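Local coordinates for protein virC2 (Agrobacterium tumefaciens, PDB 2RH3) that enhances T-DNA transfer and virulence through its C-terminal ribbon-helix-helix domain, the part in this chain, which probably binds DNA, at residues Ser6-Val14 with Tyr58-Glu66; Leu81-Phe89 with Phe100-Ala108. All coordinates share one frame; numbering follows the deposited sequence.

Overall arrangement
Both contacts lie within the ribbon-helix-helix domain, and along the chain they come in series, contact 1 being complete before contact 2 begins. In contact 1 (6-14 with 58-66) the chain leaving strand 2-7 is laid against the loop that leads from helix 27-47 toward strand 71-76. Contact 2 (81-89 with 100-108) packs together the two helices that follow strand 71-76. Their centres are about 21 Å apart, on opposite sides of the chain's centre, yet they touch where helix 97-118 passes the end of strand 2-7: S6 O lies 3.3 Å from H102 ND1, a weak hydrogen bond, and Y58 CE2 lies 3.6 Å from T106 O. Contact 1 is partly buried; contact 2 is buried.

Contact 1: residues Ser6-Val14 with Tyr58-Glu66; sequences SARPPAPEV and YPIPHTAFE
The Y58 ring meets segment 6-14 edge-on: its hydroxyl OH donates to R8 O at 2.6 Å, with that oxygen near the ring plane and the hydroxyl in the carbonyl plane. CG of Y58 stands between the backbone N and the carbonyl carbon (chi1 49°), which turns the ring toward P10, whose CB is 3.9 Å from CD1. A water donates to the same hydroxyl and accepts from R8 N; tyrosine thus supplies apolar ring carbons for P10 and a hydroxyl for the backbone. This pairing fastens the chain leaving strand 2-7, one half of the domain's antiparallel ribbon, to the loop after helix 27-47; F113 of helix 97-118 meets the Y58 ring edge-to-face. A11 N donates to P59 O at 3.0 Å, nearly straight (172°) although it approaches from above the carbonyl plane. P59 offers V14 an apolar ring, its CB, CG and CD all within 3.9 Å of V14 CG2, while keeping its carbonyl for A11 N. The small A11 lets the backbones close in, its CB 3.6 Å from I60 C. E66 OE2 lies 3.2 Å from P12 CD, and a second water donates to E66 OE2 and P10 O.

Contact 2: residues Leu81-Phe89 with Phe100-Ala108; sequences LIEAARNHF and FGHKLATAA
Helices 81-89 and 100-108 run almost perpendicular, their N-to-C directions 99° apart and their axes 10.5 Å from each other at closest approach. The backbones come nearest at F89 and F100, where the CA atoms are 6.7 Å apart. These are the two helices that follow strand 71-76 in this ribbon-helix-helix domain, and they join by a reciprocal knobs-into-holes exchange of phenylalanines. F100 sits among I82, A85, R86 and F89; F89 sits among F100, K103, L104 and A107. With CG anti to the backbone N (chi1 168°), F100 reaches across to helix 81-89, where A85 CB meets the ring edge in its plane, 3.6 Å from CZ; alanine's single methyl lets the ring edge come this close. The R86 chain crosses the F100 ring at about a right angle: its CG stands over one face, 3.8 Å from the centroid in a CH-pi contact, while the guanidinium makes an off-centre cation-pi contact, the two planes 30° apart. Arginine thus brings both an aliphatic stem and a charged group to the ring; its NE also makes a long, weak ion pair with D90. The F89 ring comes in obliquely between side chains of helix 100-108, its CZ 3.6 Å from the methyl CB of A107. Branched I82 and L104 cross at about a right angle, CD1 of I82 4.0 Å from CD2 of L104, and F42 of helix 27-47 touches L104. The aliphatic stem of K103 runs past F89 in the opposite direction, its amine leading away, with K103 CD 3.5 Å from F89 O.

Contact 1: residues Ser6-Val14 with Tyr58-Glu66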
ATOM      1  N   SER A   6       2.387  -6.781   2.168  1.00 25.81           N
ATOM      2  CA  SER A   6       1.628  -6.742   3.410  1.00 25.19           C
ATOM      3  C   SER A   6       1.345  -5.307   3.802  1.00 24.24           C
ATOM      4  O   SER A   6       2.134  -4.410   3.515  1.00 23.64           O
ATOM      5  CB  SER A   6       2.364  -7.474   4.539  1.00 25.26           C
ATOM      6  OG  SER A   6       3.607  -6.866   4.825  1.00 26.35           O
ATOM      7  N   ALA A   7       0.196  -5.089   4.438  1.00 23.30           N
ATOM      8  CA  ALA A   7      -0.183  -3.753   4.880  1.00 22.53           C
ATOM      9  C   ALA A   7      -1.193  -3.817   6.007  1.00 22.30           C
ATOM     10  O   ALA A   7      -1.897  -4.811   6.160  1.00 22.70           O
ATOM     11  CB  ALA A   7      -0.758  -2.952   3.722  1.00 23.21           C
ATOM     12  N   ARG A   8      -1.255  -2.744   6.788  1.00 22.82           N
ATOM     13  CA  ARG A   8      -2.241  -2.621   7.868  1.00 22.45           C
ATOM     14  C   ARG A   8      -3.392  -1.727   7.423  1.00 21.85           C
ATOM     15  O   ARG A   8      -3.179  -0.731   6.754  1.00 21.33           O
ATOM     16  CB  ARG A   8      -1.607  -1.960   9.085  1.00 23.64           C
ATOM     17  CG  ARG A   8      -0.570  -2.777   9.811  1.00 26.05           C
ATOM     18  CD  ARG A   8      -0.137  -2.031  11.055  1.00 29.76           C
ATOM     19  NE  ARG A   8       0.778  -2.826  11.869  1.00 33.33           N
ATOM     20  CZ  ARG A   8       0.393  -3.710  12.784  1.00 33.28           C
ATOM     21  NH1 ARG A   8      -0.896  -3.933  13.015  1.00 35.26           N
ATOM     22  NH2 ARG A   8       1.308  -4.381  13.467  0.50 34.13           N
ATOM     23  N   PRO A   9      -4.625  -2.054   7.831  1.00 21.35           N
ATOM     24  CA  PRO A   9      -5.703  -1.118   7.525  1.00 21.65           C
ATOM     25  C   PRO A   9      -5.471   0.276   8.134  1.00 21.79           C
ATOM     26  O   PRO A   9      -4.860   0.391   9.217  1.00 22.29           O
ATOM     27  CB  PRO A   9      -6.930  -1.790   8.149  1.00 22.39           C
ATOM     28  CG  PRO A   9      -6.577  -3.263   8.174  1.00 22.04           C
ATOM     29  CD  PRO A   9      -5.116  -3.263   8.519  1.00 22.22           C
ATOM     30  N   PRO A  10      -5.950   1.329   7.449  1.00 21.88           N
ATOM     31  CA  PRO A  10      -5.787   2.682   7.949  1.00 22.39           C
ATOM     32  C   PRO A  10      -6.707   2.952   9.142  1.00 22.57           C
ATOM     33  O   PRO A  10      -7.708   2.231   9.354  1.00 22.20           O
ATOM     34  CB  PRO A  10      -6.207   3.543   6.753  1.00 22.21           C
ATOM     35  CG  PRO A  10      -7.200   2.703   6.027  1.00 21.54           C
ATOM     36  CD  PRO A  10      -6.689   1.299   6.168  1.00 21.95           C
ATOM     37  N   ALA A  11      -6.378   4.000   9.898  1.00 22.56           N
ATOM     38  CA  ALA A  11      -7.258   4.526  10.937  1.00 23.04           C
ATOM     39  C   ALA A  11      -8.554   5.080  10.335  1.00 23.36           C
ATOM     40  O   ALA A  11      -8.574   5.488   9.176  1.00 22.46           O
ATOM     41  CB  ALA A  11      -6.541   5.626  11.706  1.00 23.33           C
ATOM     42  N   PRO A  12      -9.646   5.110  11.129  1.00 24.05           N
ATOM     43  CA  PRO A  12     -10.842   5.752  10.608  1.00 24.67           C
ATOM     44  C   PRO A  12     -10.597   7.176  10.135  1.00 24.67           C
ATOM     45  O   PRO A  12      -9.754   7.892  10.694  1.00 25.66           O
ATOM     46  CB  PRO A  12     -11.795   5.741  11.810  1.00 24.34           C
ATOM     47  CG  PRO A  12     -11.382   4.565  12.577  1.00 24.92           C
ATOM     48  CD  PRO A  12      -9.875   4.558  12.474  1.00 24.41           C
ATOM     49  N   GLU A  13     -11.330   7.555   9.093  1.00 25.23           N
ATOM     50  CA  GLU A  13     -11.280   8.881   8.456  1.00 26.13           C
ATOM     51  C   GLU A  13     -10.041   9.144   7.589  1.00 25.60           C
ATOM     52  O   GLU A  13      -9.953  10.196   6.945  1.00 26.88           O
ATOM     53  CB  GLU A  13     -11.513  10.026   9.470  1.00 26.68           C
ATOM     54  CG  GLU A  13     -12.754   9.858  10.363  1.00 29.64           C
ATOM     55  CD  GLU A  13     -14.058  10.316   9.715  0.50 31.58           C
ATOM     56  OE1 GLU A  13     -14.149  10.370   8.468  0.50 33.87           O
ATOM     57  OE2 GLU A  13     -15.010  10.618  10.469  0.50 33.35           O
ATOM     58  N   VAL A  14      -9.098   8.200   7.549  1.00 23.91           N
ATOM     59  CA  VAL A  14      -7.951   8.296   6.632  1.00 22.98           C
ATOM     60  C   VAL A  14      -8.432   8.115   5.192  1.00 23.06           C
ATOM     61  O   VAL A  14      -7.967   8.798   4.276  1.00 23.43           O
ATOM     62  CB  VAL A  14      -6.842   7.253   6.964  1.00 22.58           C
ATOM     63  CG1 VAL A  14      -5.761   7.157   5.856  1.00 23.29           C
ATOM     64  CG2 VAL A  14      -6.205   7.568   8.321  1.00 23.41           C
ATOM     65  N   TYR A  58       0.824   6.024   6.265  1.00 24.63           N
ATOM     66  CA  TYR A  58      -0.457   6.624   6.622  1.00 23.79           C
ATOM     67  C   TYR A  58      -0.805   6.264   8.065  1.00 23.72           C
ATOM     68  O   TYR A  58      -0.251   5.294   8.607  1.00 23.56           O
ATOM     69  CB  TYR A  58      -1.571   6.126   5.686  1.00 23.18           C
ATOM     70  CG  TYR A  58      -1.588   4.620   5.522  1.00 20.98           C
ATOM     71  CD1 TYR A  58      -2.326   3.808   6.404  1.00 19.10           C
ATOM     72  CD2 TYR A  58      -0.852   4.005   4.508  1.00 19.72           C
ATOM     73  CE1 TYR A  58      -2.325   2.434   6.274  1.00 19.60           C
ATOM     74  CE2 TYR A  58      -0.825   2.625   4.375  1.00 19.87           C
ATOM     75  CZ  TYR A  58      -1.595   1.841   5.249  1.00 20.85           C
ATOM     76  OH  TYR A  58      -1.591   0.472   5.112  1.00 21.67           O
ATOM     77  N   PRO A  59      -1.705   7.038   8.694  1.00 23.97           N
ATOM     78  CA  PRO A  59      -2.092   6.741  10.084  1.00 24.09           C
ATOM     79  C   PRO A  59      -2.801   5.387  10.218  1.00 24.24           C
ATOM     80  O   PRO A  59      -3.658   5.045   9.398  1.00 23.25           O
ATOM     81  CB  PRO A  59      -3.065   7.872  10.426  1.00 24.27           C
ATOM     82  CG  PRO A  59      -2.738   8.960   9.475  1.00 24.90           C
ATOM     83  CD  PRO A  59      -2.412   8.234   8.199  1.00 24.55           C
ATOM     84  N   ILE A  60      -2.430   4.638  11.254  1.00 24.49           N
ATOM     85  CA  ILE A  60      -3.100   3.378  11.606  1.00 25.34           C
ATOM     86  C   ILE A  60      -3.845   3.519  12.953  1.00 24.72           C
ATOM     87  O   ILE A  60      -3.534   4.423  13.735  1.00 24.44           O
ATOM     88  CB  ILE A  60      -2.092   2.212  11.619  1.00 25.27           C
ATOM     89  CG1 ILE A  60      -0.963   2.487  12.622  1.00 27.16           C
ATOM     90  CG2 ILE A  60      -1.545   1.965  10.193  1.00 26.88           C
ATOM     91  CD1 ILE A  60      -0.391   1.249  13.258  1.00 29.91           C
ATOM     92  N   PRO A  61      -4.851   2.651  13.221  1.00 24.70           N
ATOM     93  CA  PRO A  61      -5.642   2.853  14.449  1.00 24.19           C
ATOM     94  C   PRO A  61      -4.854   2.570  15.724  1.00 23.59           C
ATOM     95  O   PRO A  61      -3.956   1.724  15.711  1.00 22.89           O
ATOM     96  CB  PRO A  61      -6.787   1.836  14.326  1.00 24.25           C
ATOM     97  CG  PRO A  61      -6.716   1.273  12.948  1.00 25.49           C
ATOM     98  CD  PRO A  61      -5.323   1.497  12.431  1.00 24.91           C
ATOM     99  N   HIS A  62      -5.203   3.287  16.798  1.00 23.21           N
ATOM    100  CA  HIS A  62      -4.678   3.057  18.147  1.00 22.77           C
ATOM    101  C   HIS A  62      -5.832   3.143  19.147  1.00 23.07           C
ATOM    102  O   HIS A  62      -5.758   3.862  20.154  1.00 23.61           O
ATOM    103  CB  HIS A  62      -3.598   4.087  18.511  1.00 23.16           C
ATOM    104  CG  HIS A  62      -2.409   4.060  17.606  1.00 23.30           C
ATOM    105  ND1 HIS A  62      -1.402   3.129  17.731  1.00 24.04           N
ATOM    106  CD2 HIS A  62      -2.071   4.846  16.558  1.00 24.11           C
ATOM    107  CE1 HIS A  62      -0.488   3.347  16.800  1.00 24.66           C
ATOM    108  NE2 HIS A  62      -0.870   4.384  16.075  1.00 24.87           N
ATOM    109  N   THR A  63      -6.888   2.395  18.852  1.00 22.94           N
ATOM    110  CA  THR A  63      -8.121   2.394  19.625  0.50 22.86           C
ATOM    111  C   THR A  63      -8.388   0.982  20.144  1.00 23.34           C
ATOM    112  O   THR A  63      -8.020   0.004  19.482  1.00 22.73           O
ATOM    113  CB  THR A  63      -9.316   2.890  18.744  0.50 22.80           C
ATOM    114  OG1 THR A  63     -10.562   2.611  19.389  0.50 22.63           O
ATOM    115  CG2 THR A  63      -9.310   2.216  17.377  0.50 21.40           C
ATOM    116  N   ALA A  64      -9.032   0.882  21.305  1.00 23.83           N
ATOM    117  CA  ALA A  64      -9.460  -0.395  21.856  1.00 25.22           C
ATOM    118  C   ALA A  64     -10.554  -0.987  20.959  1.00 26.38           C
ATOM    119  O   ALA A  64     -10.828  -2.181  21.014  1.00 26.52           O
ATOM    120  CB  ALA A  64      -9.970  -0.214  23.270  1.00 24.86           C
ATOM    121  N   PHE A  65     -11.164  -0.142  20.132  1.00 28.02           N
ATOM    122  CA  PHE A  65     -12.182  -0.591  19.177  1.00 30.25           C
ATOM    123  C   PHE A  65     -11.574  -1.260  17.950  1.00 31.22           C
ATOM    124  O   PHE A  65     -12.295  -1.839  17.140  1.00 32.19           O
ATOM    125  CB  PHE A  65     -13.087   0.571  18.750  1.00 30.46           C
ATOM    126  CG  PHE A  65     -14.062   1.010  19.814  1.00 30.86           C
ATOM    127  CD1 PHE A  65     -15.277   0.339  19.984  1.00 30.69           C
ATOM    128  CD2 PHE A  65     -13.770   2.092  20.643  1.00 31.01           C
ATOM    129  CE1 PHE A  65     -16.188   0.742  20.957  1.00 29.93           C
ATOM    130  CE2 PHE A  65     -14.677   2.499  21.629  1.00 31.03           C
ATOM    131  CZ  PHE A  65     -15.886   1.821  21.783  1.00 31.62           C
ATOM    132  N   GLU A  66     -10.253  -1.182  17.811  0.50 32.00           N
ATOM    133  CA  GLU A  66      -9.575  -1.774  16.661  0.50 32.96           C
ATOM    134  C   GLU A  66      -8.447  -2.719  17.060  1.00 33.72           C
ATOM    135  O   GLU A  66      -7.508  -2.330  17.756  1.00 33.69           O
ATOM    136  CB  GLU A  66      -9.047  -0.691  15.716  0.50 33.03           C
ATOM    137  CG  GLU A  66     -10.115   0.273  15.231  0.50 33.39           C
ATOM    138  CD  GLU A  66     -10.134   0.416  13.729  0.50 33.37           C
ATOM    139  OE1 GLU A  66      -9.730  -0.539  13.033  0.50 34.70           O
ATOM    140  OE2 GLU A  66     -10.565   1.478  13.242  0.50 31.87           O
TER
HETATM  141  O   HOH W   1       0.776  -0.707   6.207  1.00 30.98           O
HETATM  142  O   HOH W   2      -9.751   1.268  10.638  1.00 31.48           O

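Contact 2: residues Leu81-Phe89 with Phe100-Ala108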
ATOM      1  N   LEU A  81      10.595  -2.825 -13.008  1.00 33.78           N
ATOM      2  CA  LEU A  81       9.905  -1.948 -12.057  1.00 32.89           C
ATOM      3  C   LEU A  81      10.258  -2.274 -10.606  1.00 32.13           C
ATOM      4  O   LEU A  81      10.399  -1.369  -9.774  1.00 31.85           O
ATOM      5  CB  LEU A  81       8.382  -2.014 -12.263  1.00 33.23           C
ATOM      6  CG  LEU A  81       7.830  -1.762 -13.676  1.00 33.58           C
ATOM      7  CD1 LEU A  81       6.311  -1.712 -13.659  1.00 34.11           C
ATOM      8  CD2 LEU A  81       8.394  -0.493 -14.306  1.00 33.74           C
ATOM      9  N   ILE A  82      10.393  -3.566 -10.306  1.00 31.06           N
ATOM     10  CA  ILE A  82      10.793  -4.009  -8.968  1.00 30.35           C
ATOM     11  C   ILE A  82      12.235  -3.618  -8.665  1.00 29.18           C
ATOM     12  O   ILE A  82      12.556  -3.258  -7.531  1.00 29.07           O
ATOM     13  CB  ILE A  82      10.529  -5.526  -8.738  1.00 30.64           C
ATOM     14  CG1 ILE A  82       9.030  -5.773  -8.591  1.00 30.56           C
ATOM     15  CG2 ILE A  82      11.266  -6.060  -7.498  1.00 30.85           C
ATOM     16  CD1 ILE A  82       8.292  -4.765  -7.662  1.00 32.47           C
ATOM     17  N   GLU A  83      13.092  -3.657  -9.685  1.00 28.12           N
ATOM     18  CA  GLU A  83      14.436  -3.117  -9.544  1.00 27.06           C
ATOM     19  C   GLU A  83      14.383  -1.642  -9.140  1.00 25.75           C
ATOM     20  O   GLU A  83      15.065  -1.233  -8.199  1.00 25.56           O
ATOM     21  CB  GLU A  83      15.264  -3.309 -10.823  1.00 27.11           C
ATOM     22  CG  GLU A  83      16.667  -2.704 -10.738  0.50 27.98           C
ATOM     23  CD  GLU A  83      17.708  -3.462 -11.546  0.50 29.51           C
ATOM     24  OE1 GLU A  83      17.362  -4.057 -12.592  0.50 30.76           O
ATOM     25  OE2 GLU A  83      18.887  -3.456 -11.130  0.50 29.49           O
ATOM     26  N   ALA A  84      13.563  -0.858  -9.842  1.00 24.89           N
ATOM     27  CA  ALA A  84      13.379   0.553  -9.518  1.00 23.69           C
ATOM     28  C   ALA A  84      12.852   0.746  -8.085  1.00 23.16           C
ATOM     29  O   ALA A  84      13.366   1.584  -7.342  1.00 22.61           O
ATOM     30  CB  ALA A  84      12.458   1.220 -10.540  1.00 24.06           C
ATOM     31  N   ALA A  85      11.845  -0.046  -7.709  1.00 21.78           N
ATOM     32  CA  ALA A  85      11.303  -0.046  -6.341  1.00 21.68           C
ATOM     33  C   ALA A  85      12.367  -0.373  -5.286  1.00 21.36           C
ATOM     34  O   ALA A  85      12.519   0.358  -4.310  1.00 21.51           O
ATOM     35  CB  ALA A  85      10.135  -1.031  -6.229  1.00 21.54           C
ATOM     36  N   ARG A  86      13.092  -1.473  -5.488  1.00 21.36           N
ATOM     37  CA  ARG A  86      14.155  -1.901  -4.568  1.00 21.57           C
ATOM     38  C   ARG A  86      15.268  -0.872  -4.404  1.00 21.32           C
ATOM     39  O   ARG A  86      15.768  -0.662  -3.301  1.00 21.34           O
ATOM     40  CB  ARG A  86      14.743  -3.251  -4.991  1.00 22.13           C
ATOM     41  CG  ARG A  86      14.013  -4.429  -4.374  1.00 24.06           C
ATOM     42  CD  ARG A  86      14.870  -5.674  -4.347  1.00 26.56           C
ATOM     43  NE  ARG A  86      14.595  -6.478  -3.150  0.50 27.41           N
ATOM     44  CZ  ARG A  86      13.633  -7.392  -3.046  0.50 27.66           C
ATOM     45  NH1 ARG A  86      12.820  -7.643  -4.066  0.50 28.44           N
ATOM     46  NH2 ARG A  86      13.484  -8.060  -1.909  0.50 27.46           N
ATOM     47  N   ASN A  87      15.654  -0.224  -5.500  1.00 21.38           N
ATOM     48  CA  ASN A  87      16.680   0.817  -5.447  1.00 21.54           C
ATOM     49  C   ASN A  87      16.312   1.926  -4.463  1.00 21.36           C
ATOM     50  O   ASN A  87      17.183   2.527  -3.834  1.00 20.58           O
ATOM     51  CB  ASN A  87      16.898   1.431  -6.831  1.00 21.92           C
ATOM     52  CG  ASN A  87      17.658   0.522  -7.779  1.00 22.54           C
ATOM     53  OD1 ASN A  87      17.641   0.743  -8.995  1.00 26.17           O
ATOM     54  ND2 ASN A  87      18.350  -0.477  -7.241  1.00 20.73           N
ATOM     55  N   HIS A  88      15.011   2.181  -4.339  1.00 21.22           N
ATOM     56  CA  HIS A  88      14.500   3.259  -3.513  1.00 21.77           C
ATOM     57  C   HIS A  88      14.133   2.832  -2.099  1.00 21.46           C
ATOM     58  O   HIS A  88      14.527   3.484  -1.133  1.00 22.16           O
ATOM     59  CB  HIS A  88      13.286   3.900  -4.192  1.00 22.03           C
ATOM     60  CG  HIS A  88      12.635   4.967  -3.376  1.00 23.75           C
ATOM     61  ND1 HIS A  88      13.225   6.190  -3.147  1.00 26.07           N
ATOM     62  CD2 HIS A  88      11.435   5.003  -2.751  1.00 27.20           C
ATOM     63  CE1 HIS A  88      12.419   6.933  -2.410  1.00 27.02           C
ATOM     64  NE2 HIS A  88      11.328   6.234  -2.152  1.00 27.31           N
ATOM     65  N   PHE A  89      13.383   1.740  -1.986  1.00 21.30           N
ATOM     66  CA  PHE A  89      12.904   1.248  -0.695  1.00 21.14           C
ATOM     67  C   PHE A  89      13.929   0.398   0.045  1.00 20.94           C
ATOM     68  O   PHE A  89      13.803   0.202   1.250  1.00 21.17           O
ATOM     69  CB  PHE A  89      11.599   0.470  -0.858  1.00 21.04           C
ATOM     70  CG  PHE A  89      10.429   1.336  -1.269  1.00 20.99           C
ATOM     71  CD1 PHE A  89       9.917   2.296  -0.400  1.00 21.52           C
ATOM     72  CD2 PHE A  89       9.863   1.199  -2.527  1.00 21.14           C
ATOM     73  CE1 PHE A  89       8.840   3.104  -0.789  1.00 23.18           C
ATOM     74  CE2 PHE A  89       8.792   1.996  -2.924  1.00 21.83           C
ATOM     75  CZ  PHE A  89       8.288   2.951  -2.062  1.00 22.39           C
ATOM     76  N   PHE A 100      10.615  -5.452   2.428  1.00 21.27           N
ATOM     77  CA  PHE A 100      10.445  -4.725   1.170  1.00 21.54           C
ATOM     78  C   PHE A 100       8.981  -4.693   0.716  1.00 21.79           C
ATOM     79  O   PHE A 100       8.463  -3.629   0.344  1.00 21.20           O
ATOM     80  CB  PHE A 100      11.367  -5.284   0.061  1.00 21.76           C
ATOM     81  CG  PHE A 100      11.033  -4.768  -1.314  1.00 22.52           C
ATOM     82  CD1 PHE A 100      10.438  -5.602  -2.257  1.00 23.99           C
ATOM     83  CD2 PHE A 100      11.270  -3.436  -1.652  1.00 23.82           C
ATOM     84  CE1 PHE A 100      10.097  -5.123  -3.527  1.00 24.75           C
ATOM     85  CE2 PHE A 100      10.935  -2.944  -2.923  1.00 23.89           C
ATOM     86  CZ  PHE A 100      10.350  -3.790  -3.860  1.00 23.67           C
ATOM     87  N   GLY A 101       8.314  -5.847   0.767  1.00 21.94           N
ATOM     88  CA  GLY A 101       6.892  -5.947   0.379  1.00 22.30           C
ATOM     89  C   GLY A 101       5.959  -5.116   1.242  1.00 22.57           C
ATOM     90  O   GLY A 101       4.972  -4.555   0.756  1.00 22.28           O
ATOM     91  N   HIS A 102       6.279  -5.017   2.526  1.00 22.29           N
ATOM     92  CA  HIS A 102       5.530  -4.152   3.427  1.00 22.58           C
ATOM     93  C   HIS A 102       5.705  -2.692   3.029  1.00 21.84           C
ATOM     94  O   HIS A 102       4.726  -1.948   2.970  1.00 22.07           O
ATOM     95  CB  HIS A 102       5.961  -4.357   4.874  1.00 23.14           C
ATOM     96  CG  HIS A 102       5.226  -3.489   5.850  1.00 26.93           C
ATOM     97  ND1 HIS A 102       3.903  -3.688   6.179  1.00 29.50           N
ATOM     98  CD2 HIS A 102       5.640  -2.427   6.584  1.00 30.47           C
ATOM     99  CE1 HIS A 102       3.528  -2.779   7.061  1.00 29.44           C
ATOM    100  NE2 HIS A 102       4.561  -1.996   7.317  1.00 31.47           N
ATOM    101  N   LYS A 103       6.948  -2.296   2.727  1.00 20.87           N
ATOM    102  CA  LYS A 103       7.253  -0.921   2.318  1.00 20.43           C
ATOM    103  C   LYS A 103       6.542  -0.564   1.023  1.00 20.50           C
ATOM    104  O   LYS A 103       5.966   0.528   0.896  1.00 20.12           O
ATOM    105  CB  LYS A 103       8.772  -0.723   2.153  1.00 20.68           C
ATOM    106  CG  LYS A 103       9.500  -0.679   3.476  1.00 21.89           C
ATOM    107  CD  LYS A 103      10.953  -0.248   3.276  1.00 25.23           C
ATOM    108  CE  LYS A 103      11.785  -0.478   4.525  1.00 28.33           C
ATOM    109  NZ  LYS A 103      11.330   0.343   5.686  1.00 32.36           N
ATOM    110  N   LEU A 104       6.577  -1.499   0.073  1.00 20.52           N
ATOM    111  CA  LEU A 104       5.983  -1.283  -1.246  1.00 21.23           C
ATOM    112  C   LEU A 104       4.462  -1.150  -1.139  1.00 21.36           C
ATOM    113  O   LEU A 104       3.888  -0.178  -1.649  1.00 21.31           O
ATOM    114  CB  LEU A 104       6.361  -2.419  -2.205  1.00 21.42           C
ATOM    115  CG  LEU A 104       5.835  -2.298  -3.648  1.00 22.95           C
ATOM    116  CD1 LEU A 104       6.290  -0.995  -4.294  1.00 25.56           C
ATOM    117  CD2 LEU A 104       6.227  -3.486  -4.502  1.00 22.50           C
ATOM    118  N   ALA A 105       3.822  -2.099  -0.462  1.00 21.38           N
ATOM    119  CA  ALA A 105       2.353  -2.043  -0.299  1.00 21.59           C
ATOM    120  C   ALA A 105       1.922  -0.799   0.457  1.00 21.86           C
ATOM    121  O   ALA A 105       0.960  -0.122   0.067  1.00 21.47           O
ATOM    122  CB  ALA A 105       1.837  -3.291   0.396  1.00 21.90           C
ATOM    123  N   THR A 106       2.641  -0.488   1.533  1.00 22.08           N
ATOM    124  CA  THR A 106       2.304   0.654   2.366  1.00 22.33           C
ATOM    125  C   THR A 106       2.401   1.972   1.584  1.00 21.94           C
ATOM    126  O   THR A 106       1.516   2.824   1.692  1.00 22.00           O
ATOM    127  CB  THR A 106       3.134   0.659   3.672  1.00 22.70           C
ATOM    128  OG1 THR A 106       2.796  -0.514   4.435  1.00 24.31           O
ATOM    129  CG2 THR A 106       2.844   1.909   4.495  1.00 23.99           C
ATOM    130  N   ALA A 107       3.455   2.122   0.783  1.00 21.40           N
ATOM    131  CA  ALA A 107       3.611   3.301  -0.070  1.00 20.40           C
ATOM    132  C   ALA A 107       2.505   3.402  -1.120  1.00 20.43           C
ATOM    133  O   ALA A 107       1.988   4.482  -1.363  1.00 20.83           O
ATOM    134  CB  ALA A 107       4.986   3.298  -0.757  1.00 21.38           C
ATOM    135  N   ALA A 108       2.168   2.278  -1.739  1.00 19.82           N
ATOM    136  CA  ALA A 108       1.121   2.244  -2.757  1.00 19.42           C
ATOM    137  C   ALA A 108      -0.213   2.725  -2.159  1.00 19.39           C
ATOM    138  O   ALA A 108      -0.936   3.536  -2.750  1.00 19.07           O
ATOM    139  CB  ALA A 108       1.007   0.845  -3.323  1.00 19.56           C
TER